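Local structure of tRNA(Ile2) 2-agmatinylcytidine synthetase TiaS (Archaeoglobus fulgidus, 5XOB) at residues 150-158 with 243-251. The protein catalyses the ATP-dependent attachment of agmatine to the wobble cytidine of the minor isoleucine tRNA, forming 2-agmatinylcytidine and so switching its codon specificity from AUG to AUA. Sequence-based numbering, arbitrary orientation.
Sequences GAELEDFTL and VTNHATDMH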
loop_
_atom_site.group_PDB
_atom_site.type_symbol
_atom_site.label_atom_id
_atom_site.label_comp_id
_atom_site.label_asym_id
_atom_site.label_seq_id
_atom_site.Cartn_x
_atom_site.Cartn_y
_atom_site.Cartn_z
ATOM N N GLY A 150 20.169 1.111 0.435
ATOM C CA GLY A 150 20.175 2.449 1.044
ATOM C C GLY A 150 19.007 2.787 1.960
ATOM O O GLY A 150 19.133 3.639 2.848
ATOM N N ALA A 151 17.875 2.122 1.760
ATOM C CA ALA A 151 16.636 2.511 2.417
ATOM C C ALA A 151 16.787 2.538 3.929
ATOM O O ALA A 151 17.170 1.531 4.529
ATOM C CB ALA A 151 15.514 1.566 2.021
ATOM N N GLU A 152 16.501 3.691 4.539
ATOM C CA GLU A 152 16.398 3.780 5.994
ATOM C C GLU A 152 14.967 3.500 6.423
ATOM O O GLU A 152 14.028 4.104 5.897
ATOM C CB GLU A 152 16.821 5.152 6.515
ATOM C CG GLU A 152 16.486 5.342 7.992
ATOM C CD GLU A 152 17.173 6.534 8.629
ATOM O OE1 GLU A 152 16.512 7.223 9.439
ATOM O OE2 GLU A 152 18.365 6.781 8.329
ATOM N N LEU A 153 14.810 2.603 7.395
ATOM C CA LEU A 153 13.497 2.209 7.887
ATOM C C LEU A 153 13.262 2.689 9.320
ATOM O O LEU A 153 13.664 2.028 10.286
ATOM C CB LEU A 153 13.338 0.689 7.804
ATOM C CG LEU A 153 13.444 0.036 6.419
ATOM C CD1 LEU A 153 12.988 -1.416 6.483
ATOM C CD2 LEU A 153 12.641 0.785 5.363
ATOM N N GLU A 154 12.612 3.846 9.442
ATOM C CA GLU A 154 12.183 4.378 10.739
ATOM C C GLU A 154 11.104 3.466 11.310
ATOM O O GLU A 154 11.234 2.908 12.401
ATOM C CB GLU A 154 11.633 5.801 10.580
ATOM C CG GLU A 154 12.686 6.853 10.245
ATOM C CD GLU A 154 13.157 7.645 11.457
ATOM O OE1 GLU A 154 13.450 8.853 11.291
ATOM O OE2 GLU A 154 13.236 7.073 12.570
ATOM N N ASP A 155 10.035 3.334 10.540
ATOM C CA ASP A 155 9.001 2.360 10.792
ATOM C C ASP A 155 9.277 1.198 9.842
ATOM O O ASP A 155 9.829 1.386 8.759
ATOM C CB ASP A 155 7.633 2.987 10.500
ATOM C CG ASP A 155 6.482 2.218 11.111
ATOM O OD1 ASP A 155 6.699 1.373 12.017
ATOM O OD2 ASP A 155 5.337 2.472 10.673
ATOM N N PHE A 156 8.909 -0.003 10.264
ATOM C CA PHE A 156 9.012 -1.182 9.421
ATOM C C PHE A 156 7.975 -2.192 9.880
ATOM O O PHE A 156 7.452 -2.094 10.986
ATOM C CB PHE A 156 10.415 -1.788 9.515
ATOM C CG PHE A 156 10.785 -2.226 10.900
ATOM C CD1 PHE A 156 11.348 -1.328 11.796
ATOM C CD2 PHE A 156 10.551 -3.530 11.318
ATOM C CE1 PHE A 156 11.680 -1.723 13.083
ATOM C CE2 PHE A 156 10.881 -3.933 12.601
ATOM C CZ PHE A 156 11.447 -3.028 13.485
ATOM N N THR A 157 7.668 -3.148 9.020
ATOM C CA THR A 157 6.878 -4.299 9.423
ATOM C C THR A 157 7.588 -5.558 8.949
ATOM O O THR A 157 8.564 -5.486 8.190
ATOM C CB THR A 157 5.434 -4.227 8.887
ATOM O OG1 THR A 157 5.433 -4.179 7.451
ATOM C CG2 THR A 157 4.752 -3.002 9.436
ATOM N N LEU A 158 7.119 -6.704 9.421
ATOM C CA LEU A 158 7.717 -7.972 9.053
ATOM C C LEU A 158 6.769 -8.716 8.137
ATOM O O LEU A 158 5.554 -8.566 8.244
ATOM C CB LEU A 158 8.008 -8.812 10.303
ATOM C CG LEU A 158 8.886 -8.177 11.386
ATOM C CD1 LEU A 158 8.964 -9.087 12.606
ATOM C CD2 LEU A 158 10.280 -7.863 10.864
ATOM N N VAL A 243 12.324 -7.950 7.039
ATOM C CA VAL A 243 11.905 -6.644 7.522
ATOM C C VAL A 243 11.565 -5.826 6.275
ATOM O O VAL A 243 12.314 -5.820 5.292
ATOM C CB VAL A 243 12.973 -5.937 8.385
ATOM C CG1 VAL A 243 13.455 -6.855 9.501
ATOM C CG2 VAL A 243 14.146 -5.472 7.544
ATOM N N THR A 244 10.419 -5.159 6.313
ATOM C CA THR A 244 9.845 -4.552 5.117
ATOM C C THR A 244 9.460 -3.113 5.398
ATOM O O THR A 244 9.322 -2.716 6.555
ATOM C CB THR A 244 8.577 -5.309 4.654
ATOM O OG1 THR A 244 7.492 -5.021 5.545
ATOM C CG2 THR A 244 8.808 -6.815 4.633
ATOM N N ASN A 245 9.286 -2.335 4.332
ATOM C CA ASN A 245 8.649 -1.022 4.450
ATOM C C ASN A 245 7.159 -1.074 4.090
ATOM O O ASN A 245 6.532 -0.046 3.837
ATOM C CB ASN A 245 9.398 0.045 3.639
ATOM C CG ASN A 245 9.324 -0.184 2.148
ATOM O OD1 ASN A 245 8.810 -1.204 1.680
ATOM N ND2 ASN A 245 9.847 0.768 1.388
ATOM N N HIS A 246 6.594 -2.275 4.088
ATOM C CA HIS A 246 5.151 -2.434 3.953
ATOM C C HIS A 246 4.417 -1.756 5.071
ATOM O O HIS A 246 4.873 -1.770 6.211
ATOM C CB HIS A 246 4.766 -3.899 4.007
ATOM C CG HIS A 246 5.222 -4.671 2.821
ATOM N ND1 HIS A 246 5.533 -6.011 2.875
ATOM C CD2 HIS A 246 5.444 -4.279 1.548
ATOM C CE1 HIS A 246 5.907 -6.416 1.675
ATOM N NE2 HIS A 246 5.865 -5.383 0.856
ATOM N N ALA A 247 3.262 -1.193 4.746
ATOM C CA ALA A 247 2.353 -0.636 5.746
ATOM C C ALA A 247 2.943 0.546 6.528
ATOM O O ALA A 247 2.653 0.722 7.711
ATOM C CB ALA A 247 1.885 -1.742 6.692
ATOM N N THR A 248 3.747 1.368 5.859
ATOM C CA THR A 248 4.391 2.517 6.498
ATOM C C THR A 248 4.049 3.882 5.885
ATOM O O THR A 248 4.470 4.907 6.424
ATOM C CB THR A 248 5.924 2.378 6.430
ATOM O OG1 THR A 248 6.324 2.188 5.069
ATOM C CG2 THR A 248 6.405 1.198 7.269
ATOM N N ASP A 249 3.313 3.900 4.769
ATOM C CA ASP A 249 3.063 5.128 3.994
ATOM C C ASP A 249 4.364 5.823 3.616
ATOM O O ASP A 249 4.398 7.043 3.483
ATOM C CB ASP A 249 2.186 6.126 4.777
ATOM C CG ASP A 249 0.689 5.838 4.671
ATOM O OD1 ASP A 249 0.256 5.004 3.846
ATOM O OD2 ASP A 249 -0.073 6.473 5.434
ATOM N N MET A 250 5.437 5.058 3.437
ATOM C CA MET A 250 6.752 5.655 3.186
ATOM C C MET A 250 6.789 6.359 1.820
ATOM O O MET A 250 7.652 7.191 1.558
ATOM C CB MET A 250 7.850 4.582 3.286
ATOM C CG MET A 250 9.282 5.119 3.293
ATOM S SD MET A 250 10.537 3.850 3.604
ATOM C CE MET A 250 12.057 4.791 3.423
ATOM N N HIS A 251 5.835 6.021 0.963
ATOM C CA HIS A 251 5.748 6.563 -0.389
ATOM C C HIS A 251 5.064 7.914 -0.474
ATOM O O HIS A 251 5.066 8.542 -1.534
ATOM C CB HIS A 251 5.012 5.571 -1.301
ATOM C CG HIS A 251 3.562 5.378 -0.967
ATOM N ND1 HIS A 251 3.117 4.990 0.280
ATOM C CD2 HIS A 251 2.454 5.489 -1.737
ATOM C CE1 HIS A 251 1.800 4.888 0.267
ATOM N NE2 HIS A 251 1.373 5.188 -0.945
#
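Thr157 and Thr244 face each other as an antiparallel hydrogen-bonded pair where strand 157-163 begins and strand 239-244 ends, joined by Thr157 N to Thr244 O at 3.0 Å and Thr244 N to Thr157 O at 2.7 Å. Both threonine side chains lie on the same face of the sheet, and their hydroxyls add bonds to the backbone at and just beyond the end of the ladder. With OG1 held between its own N and carbonyl carbon (chi1 73°), Thr244 reaches over Thr157 O from above the carbonyl plane, at 2.9 Å, giving that oxygen a second donor. The same OG1 accepts from His246 N, closing an ST turn. Thr157 OG1 in turn donates to His246 O at 2.8 Å, again from above the carbonyl plane. A valine in place of Thr244 would keep the branched shape but would probably leave Thr157 O with one bond fewer and His246 N without its acceptor, freeing the turn to shift. On the other face, branched aliphatic groups suit the packing: Leu158 CD2 lies 3.6 Å from Val243 CG1. Beyond the paired residues, Leu153 rests CD2 against Asn245 CB and Met250 SD together, meeting both side chains at roughly right angles, while extended Met250 brings CE to Glu152 O. Thr248 divides its branches: CG2 packs 3.7 Å from Asp155 O, while OG1 donates to Asn245 O at 2.6 Å, bracing the type II turn Asn245-Thr248, where Ala247 adopts positive phi (63°). Asp155 carries its charge to a salt bridge with Arg410, which also binds Ala247 O. The arrangement is an antiparallel strand pair within the mixed sheet of the TiaS FLD domain, strand 239-244 also running parallel to strand 35-44, with a beta turn leading the chain out of the sheet.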